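PRO-PRO endopeptidase (Paenibacillus alvei, PDB 6FPC) is a secreted zinc-dependent endopeptidase that cuts the bond between two prolines in PLP-PVP motifs of a cell-surface protein and may thereby regulate bacterial adhesion. Local coordinates at residues L108-H111 with E112-A116; E31-T35 with S36-A40; G16-H20 with S21-A25. All coordinates share one frame; numbering follows the deposited sequence.

Interaction 1 (L108-H111 with E112-A116); sequences LEIH and ETLHA. With CD (cadmium ion), chain F.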
# COMPACT_ATOMS: atom_id res chain seq x y z
N LEU A 108 -2.71 5.56 1.33
CA LEU A 108 -3.28 4.22 1.36
C LEU A 108 -3.11 3.44 0.05
O LEU A 108 -2.60 2.31 0.10
CB LEU A 108 -4.75 4.26 1.79
CG LEU A 108 -5.43 2.92 2.05
CD1 LEU A 108 -4.71 2.13 3.17
CD2 LEU A 108 -6.87 3.14 2.43
N GLU A 109 -3.49 4.01 -1.09
CA GLU A 109 -3.42 3.29 -2.38
C GLU A 109 -2.00 2.93 -2.78
O GLU A 109 -1.80 1.81 -3.25
CB GLU A 109 -4.18 4.00 -3.53
CG GLU A 109 -3.69 5.41 -3.87
CD GLU A 109 -4.31 6.54 -3.07
OE1 GLU A 109 -4.88 6.26 -1.99
OE2 GLU A 109 -4.18 7.71 -3.49
N ILE A 110 -1.01 3.82 -2.54
CA ILE A 110 0.37 3.47 -2.89
C ILE A 110 0.87 2.35 -1.97
O ILE A 110 1.41 1.35 -2.47
CB ILE A 110 1.33 4.69 -2.92
CG1 ILE A 110 0.99 5.59 -4.12
CG2 ILE A 110 2.80 4.24 -2.97
CD1 ILE A 110 1.58 7.05 -3.98
N HIS A 111 0.64 2.51 -0.65
CA HIS A 111 1.05 1.54 0.38
C HIS A 111 0.53 0.12 0.05
O HIS A 111 1.31 -0.83 -0.03
CB HIS A 111 0.55 1.98 1.78
CG HIS A 111 0.90 1.01 2.87
ND1 HIS A 111 2.02 1.17 3.65
CD2 HIS A 111 0.26 -0.12 3.25
CE1 HIS A 111 2.01 0.17 4.51
NE2 HIS A 111 0.97 -0.63 4.32
N GLU A 112 -0.79 -0.00 -0.17
CA GLU A 112 -1.40 -1.30 -0.46
C GLU A 112 -0.95 -1.87 -1.81
O GLU A 112 -0.72 -3.07 -1.89
CB GLU A 112 -2.93 -1.25 -0.32
CG GLU A 112 -3.38 -1.01 1.13
CD GLU A 112 -3.01 -2.09 2.14
OE1 GLU A 112 -2.93 -1.78 3.34
OE2 GLU A 112 -2.79 -3.26 1.72
N THR A 113 -0.76 -1.02 -2.83
CA THR A 113 -0.29 -1.51 -4.12
C THR A 113 1.13 -2.06 -3.99
O THR A 113 1.44 -3.09 -4.58
CB THR A 113 -0.41 -0.43 -5.22
OG1 THR A 113 -1.76 -0.01 -5.29
CG2 THR A 113 0.02 -0.94 -6.61
N LEU A 114 1.98 -1.42 -3.18
CA LEU A 114 3.38 -1.84 -3.02
C LEU A 114 3.51 -3.20 -2.34
O LEU A 114 4.47 -3.92 -2.63
CB LEU A 114 4.22 -0.73 -2.33
CG LEU A 114 5.02 0.21 -3.27
CD1 LEU A 114 6.19 -0.51 -3.93
CD2 LEU A 114 4.17 0.82 -4.37
N HIS A 115 2.49 -3.63 -1.53
CA HIS A 115 2.47 -4.98 -0.99
C HIS A 115 2.35 -5.99 -2.16
O HIS A 115 3.09 -6.97 -2.19
CB HIS A 115 1.33 -5.21 0.02
CG HIS A 115 1.61 -4.69 1.41
ND1 HIS A 115 2.73 -5.09 2.12
CD2 HIS A 115 0.85 -3.88 2.19
CE1 HIS A 115 2.63 -4.49 3.30
NE2 HIS A 115 1.52 -3.75 3.39
N ALA A 116 1.42 -5.73 -3.12
CA ALA A 116 1.23 -6.62 -4.28
C ALA A 116 2.49 -6.65 -5.15
O ALA A 116 2.87 -7.72 -5.62
CB ALA A 116 0.02 -6.18 -5.10
CD CD F . 0.65 -2.67 5.11
O HOH W 1 -1.28 -3.33 5.26
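His111 and His115, one helical turn apart, bring their NE2 atoms together on a cadmium ion at the catalytic metal site, each 2.2 Å from the metal; zinc is also modelled here, bound by the same histidines. The two NE2 atoms reach the metal from rings set almost at right angles, planes 86° apart. In His111 the ring carbon CG lies anti to the backbone N (chi1 178°), which stands the imidazole out from the helix, its NE2 3.3 Å from NE2 of His115. Its other nitrogen, ND1, turned from the metal, is hydrogen-bonded to Glu159, a second-shell carboxylate that fixes the ring's rotation and probably makes NE2 a stronger donor to the metal. Glu112 folds its chain back at chi2 (-63°), bringing its carboxylate to the in-plane edge of the His111 ring. There OE1 accepts a hydrogen bond of 3.0 Å from the metal-bound water. Beneath the site, Thr113 OG1 donates to Glu109 O at 2.7 Å, and Thr113 N reaches the same oxygen from the opposite face of the carbonyl. A hydroxyl is thus satisfied within a buried helix. The Ile110 and Leu114 side chains lie side by side, pointing the same way, and give the helix an apolar flank against helix 153-166. Tyr148 and Glu155 also bind the metal, and Glu112 is the predicted proton acceptor: this is the HExxH zinc-binding helix of a metalloprotease.

Interaction 2 (E31-T35 with S36-A40); sequences EKIPT and SILDA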
# COMPACT_ATOMS: atom_id res chain seq x y z
N GLU A 31 0.03 6.95 -10.46
CA GLU A 31 0.97 7.23 -11.55
C GLU A 31 2.40 7.45 -11.02
O GLU A 31 3.35 7.33 -11.79
CB GLU A 31 0.51 8.41 -12.42
CG GLU A 31 -0.55 8.04 -13.44
CD GLU A 31 -0.20 7.10 -14.60
OE1 GLU A 31 -1.07 6.93 -15.48
OE2 GLU A 31 0.91 6.52 -14.62
N LYS A 32 2.57 7.69 -9.69
CA LYS A 32 3.90 7.83 -9.08
C LYS A 32 4.64 6.48 -9.10
O LYS A 32 5.87 6.45 -8.97
CB LYS A 32 3.80 8.37 -7.62
CG LYS A 32 3.19 9.77 -7.46
CD LYS A 32 4.12 10.89 -7.94
CE LYS A 32 3.56 12.26 -7.67
N ILE A 33 3.90 5.36 -9.22
CA ILE A 33 4.49 4.02 -9.29
C ILE A 33 5.00 3.84 -10.74
O ILE A 33 4.26 4.15 -11.68
CB ILE A 33 3.47 2.93 -8.87
CG1 ILE A 33 2.95 3.16 -7.42
CG2 ILE A 33 4.07 1.52 -9.05
CD1 ILE A 33 1.81 2.31 -6.99
N PRO A 34 6.28 3.40 -10.95
CA PRO A 34 6.79 3.24 -12.33
C PRO A 34 5.90 2.37 -13.22
O PRO A 34 5.40 1.35 -12.76
CB PRO A 34 8.18 2.63 -12.13
CG PRO A 34 8.59 3.05 -10.78
CD PRO A 34 7.32 3.05 -9.96
N THR A 35 5.68 2.79 -14.47
CA THR A 35 4.84 2.09 -15.46
C THR A 35 5.20 0.60 -15.63
O THR A 35 4.28 -0.24 -15.69
CB THR A 35 4.85 2.87 -16.79
OG1 THR A 35 4.31 4.17 -16.53
CG2 THR A 35 4.06 2.19 -17.90
N SER A 36 6.51 0.26 -15.69
CA SER A 36 7.01 -1.12 -15.81
C SER A 36 6.50 -2.03 -14.69
O SER A 36 6.13 -3.18 -14.94
CB SER A 36 8.53 -1.16 -15.87
OG SER A 36 9.09 -0.34 -14.85
N ILE A 37 6.44 -1.49 -13.47
CA ILE A 37 5.94 -2.18 -12.27
C ILE A 37 4.42 -2.33 -12.39
O ILE A 37 3.89 -3.39 -12.06
CB ILE A 37 6.36 -1.38 -11.00
CG1 ILE A 37 7.91 -1.41 -10.75
CG2 ILE A 37 5.56 -1.80 -9.77
CD1 ILE A 37 8.53 -2.62 -10.17
N LEU A 38 3.71 -1.27 -12.84
CA LEU A 38 2.25 -1.33 -13.01
C LEU A 38 1.88 -2.39 -14.09
O LEU A 38 0.95 -3.18 -13.87
CB LEU A 38 1.67 0.05 -13.35
CG LEU A 38 1.78 1.12 -12.24
CD1 LEU A 38 1.50 2.53 -12.80
CD2 LEU A 38 0.85 0.82 -11.07
N ASP A 39 2.65 -2.44 -15.18
CA ASP A 39 2.48 -3.40 -16.29
C ASP A 39 2.60 -4.83 -15.75
O ASP A 39 1.74 -5.68 -16.00
CB ASP A 39 3.52 -3.16 -17.39
CG ASP A 39 3.29 -1.92 -18.25
OD1 ASP A 39 4.17 -1.60 -19.08
OD2 ASP A 39 2.23 -1.27 -18.10
N ALA A 40 3.67 -5.07 -14.96
CA ALA A 40 3.95 -6.35 -14.34
C ALA A 40 2.81 -6.75 -13.40
O ALA A 40 2.39 -7.90 -13.43
CB ALA A 40 5.28 -6.27 -13.59
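Ile33 lays its CG2 methyl against two residues of the first turn of helix 35-43, Ile37 and Leu38, where the chain leaves a loop and enters the helix through Pro34 at the N-cap. The methyl is 3.7 Å from Ile37 CG2, and Leu38 CD2 packs against the same Ile33 CG2 at 3.9 Å; Ile33 crosses both side chains at about a right angle. A beta-branched residue suits this place because its two arms can serve different neighbours. With CG2 anti to the backbone N and CG1 anti to the carbonyl carbon (chi1 -59°), one arm meets the new helix while the other turns to helix 108-121.

The backbone holds this cluster in register. Pro34 O accepts a bond from Leu38 N at 3.1 Å and a weak one from Ile37 N. Proline brings no side-chain capping group to the N-cap; its carbonyl instead starts the helical bonding, and its missing N-H costs nothing at a position that no helical acceptor precedes. One residue on, Asp39 N donates to Thr35 O at 2.8 Å, and the two side chains cross on the exposed side of the helix.

Further out, Ile37 extends the apolar surface to Val117 of helix 108-121 and Leu38 packs against Ile6, Leu7 and Leu10, so the first turn is bedded between the N-terminal residues and the catalytic helix. Glu31 ties the loop to the same N-terminal region through OE1, bonded to Ser5 OG. Leu38 CD1 rests 3.4 Å from Ile33 O.

Interaction 3 (G16-H20 with S21-A25); sequences GEYNH and SEAAA. With CD (cadmium ion), chain G.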
# COMPACT_ATOMS: atom_id res chain seq x y z
N GLY A 16 -21.27 1.08 -9.94
CA GLY A 16 -22.30 1.92 -9.35
C GLY A 16 -21.82 3.36 -9.26
O GLY A 16 -20.92 3.76 -10.00
N GLU A 17 -22.42 4.16 -8.37
CA GLU A 17 -22.05 5.57 -8.24
C GLU A 17 -20.83 5.75 -7.33
O GLU A 17 -20.67 5.02 -6.34
CB GLU A 17 -23.24 6.40 -7.77
CG GLU A 17 -23.17 7.87 -8.18
CD GLU A 17 -23.02 8.12 -9.67
OE1 GLU A 17 -21.89 8.45 -10.10
OE2 GLU A 17 -24.02 7.97 -10.40
N TYR A 18 -19.93 6.70 -7.69
CA TYR A 18 -18.71 6.96 -6.91
C TYR A 18 -18.27 8.42 -6.99
O TYR A 18 -18.61 9.12 -7.95
CB TYR A 18 -17.55 6.01 -7.32
CG TYR A 18 -17.06 6.20 -8.74
CD1 TYR A 18 -15.98 7.03 -9.03
CD2 TYR A 18 -17.66 5.52 -9.80
CE1 TYR A 18 -15.55 7.24 -10.33
CE2 TYR A 18 -17.22 5.70 -11.12
CZ TYR A 18 -16.17 6.57 -11.38
OH TYR A 18 -15.71 6.74 -12.66
N ASN A 19 -17.50 8.87 -5.98
CA ASN A 19 -16.94 10.24 -5.90
C ASN A 19 -15.92 10.40 -7.04
O ASN A 19 -14.77 9.97 -6.92
CB ASN A 19 -16.25 10.45 -4.52
CG ASN A 19 -15.80 11.88 -4.27
OD1 ASN A 19 -15.37 12.60 -5.17
ND2 ASN A 19 -15.84 12.30 -3.01
N HIS A 20 -16.36 11.03 -8.14
CA HIS A 20 -15.55 11.19 -9.36
C HIS A 20 -14.20 11.84 -9.14
O HIS A 20 -13.18 11.27 -9.53
CB HIS A 20 -16.32 11.94 -10.48
CG HIS A 20 -17.45 11.15 -11.08
ND1 HIS A 20 -18.31 11.72 -12.00
CD2 HIS A 20 -17.81 9.86 -10.89
CE1 HIS A 20 -19.18 10.77 -12.31
NE2 HIS A 20 -18.93 9.64 -11.66
N SER A 21 -14.18 13.02 -8.49
CA SER A 21 -12.94 13.77 -8.33
C SER A 21 -11.96 13.09 -7.38
O SER A 21 -10.76 13.15 -7.64
CB SER A 21 -13.20 15.22 -7.94
OG SER A 21 -13.74 15.31 -6.64
N GLU A 22 -12.45 12.43 -6.32
CA GLU A 22 -11.56 11.72 -5.39
C GLU A 22 -10.95 10.48 -6.03
O GLU A 22 -9.77 10.21 -5.83
CB GLU A 22 -12.27 11.37 -4.08
CG GLU A 22 -11.31 10.97 -2.96
CD GLU A 22 -10.13 11.89 -2.69
OE1 GLU A 22 -10.29 13.13 -2.80
OE2 GLU A 22 -9.03 11.38 -2.36
N ALA A 23 -11.75 9.74 -6.83
CA ALA A 23 -11.29 8.54 -7.54
C ALA A 23 -10.23 8.94 -8.58
O ALA A 23 -9.21 8.27 -8.66
CB ALA A 23 -12.45 7.82 -8.20
N ALA A 24 -10.42 10.07 -9.27
CA ALA A 24 -9.45 10.60 -10.23
C ALA A 24 -8.14 11.00 -9.53
O ALA A 24 -7.06 10.67 -10.02
CB ALA A 24 -10.03 11.79 -10.98
N ALA A 25 -8.23 11.64 -8.34
CA ALA A 25 -7.07 12.06 -7.56
C ALA A 25 -6.24 10.84 -7.10
O ALA A 25 -5.01 10.87 -7.16
CB ALA A 25 -7.52 12.87 -6.35
CD CD G . -17.90 13.83 -13.09
O HOH W 2 -14.11 15.02 -4.04
O HOH W 3 -20.56 13.85 -13.12
O HOH W 4 -15.57 14.07 -13.59
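The start of helix 20-30 is closed by an asparagine N-cap, with cadmium bound at its first turn. Asn19 turns its side chain back over the helix end: CG lies anti to the backbone N (chi1 -173°), which brings OD1 within 3.1 Å of Glu22 N. The N-H points well at the oxygen, at 162°, although it arrives from above the amide plane, 54° out of it. Asparagine suits the place because its short side chain offers a carbonyl oxygen at a suitable reach to replace the acceptor that a preceding turn would supply. A water adds a second donor, giving a hydrogen bond of 3.0 Å to the same OD1, and is also hydrogen-bonded to Ser21 OG, so that it bridges the two side chains. The main chain takes up the helical pattern at once, with Ala23 N donating to Asn19 O at 3.0 Å and Ala24 N to His20 O.

Below the cap, Ala23 meets the Tyr18 ring obliquely, Ala23 CB lying 3.7 Å from Tyr18 CD1; a small residue lets the aromatic group come close to the helix. One face of the Tyr18 ring also receives His20 CD2, 3.5 Å above its plane and offset toward the rim. Leu13, Gln52 and Ile94 touch Tyr18 as well.

On the outside, His20 ND1 binds a cadmium at 2.4 Å, and two waters are also bound to that ion. A second cadmium lies against His20, and Glu17 and His20 form a cadmium site. Imidazole, a borderline donor, is a common ligand of cadmium, and these surface ions lie away from the catalytic site, consistent with metal taken up opportunistically rather than needed for catalysis.

In the fold
Along the chain the order is interaction 3, interaction 2, interaction 1, without overlap, all within the one metalloprotease fold. Interaction 3 opens helix 20-30, interaction 2 joins the loop after that helix to helix 35-43, and interaction 1 lies within helix 108-121, close to the centre of the molecule. Interactions 1 and 2 have centres about 12 Å apart and touch: Ile33 CD1 packs 3.7 Å from Thr113 CG2, on the flank of the helix that carries the metal ligands. Interaction 3 is more remote, its centre about 19 Å from that of interaction 1 and 21 Å from that of interaction 2, touching neither. The N-terminal helices thus back the catalytic helix, while the surface cadmium site stays separate.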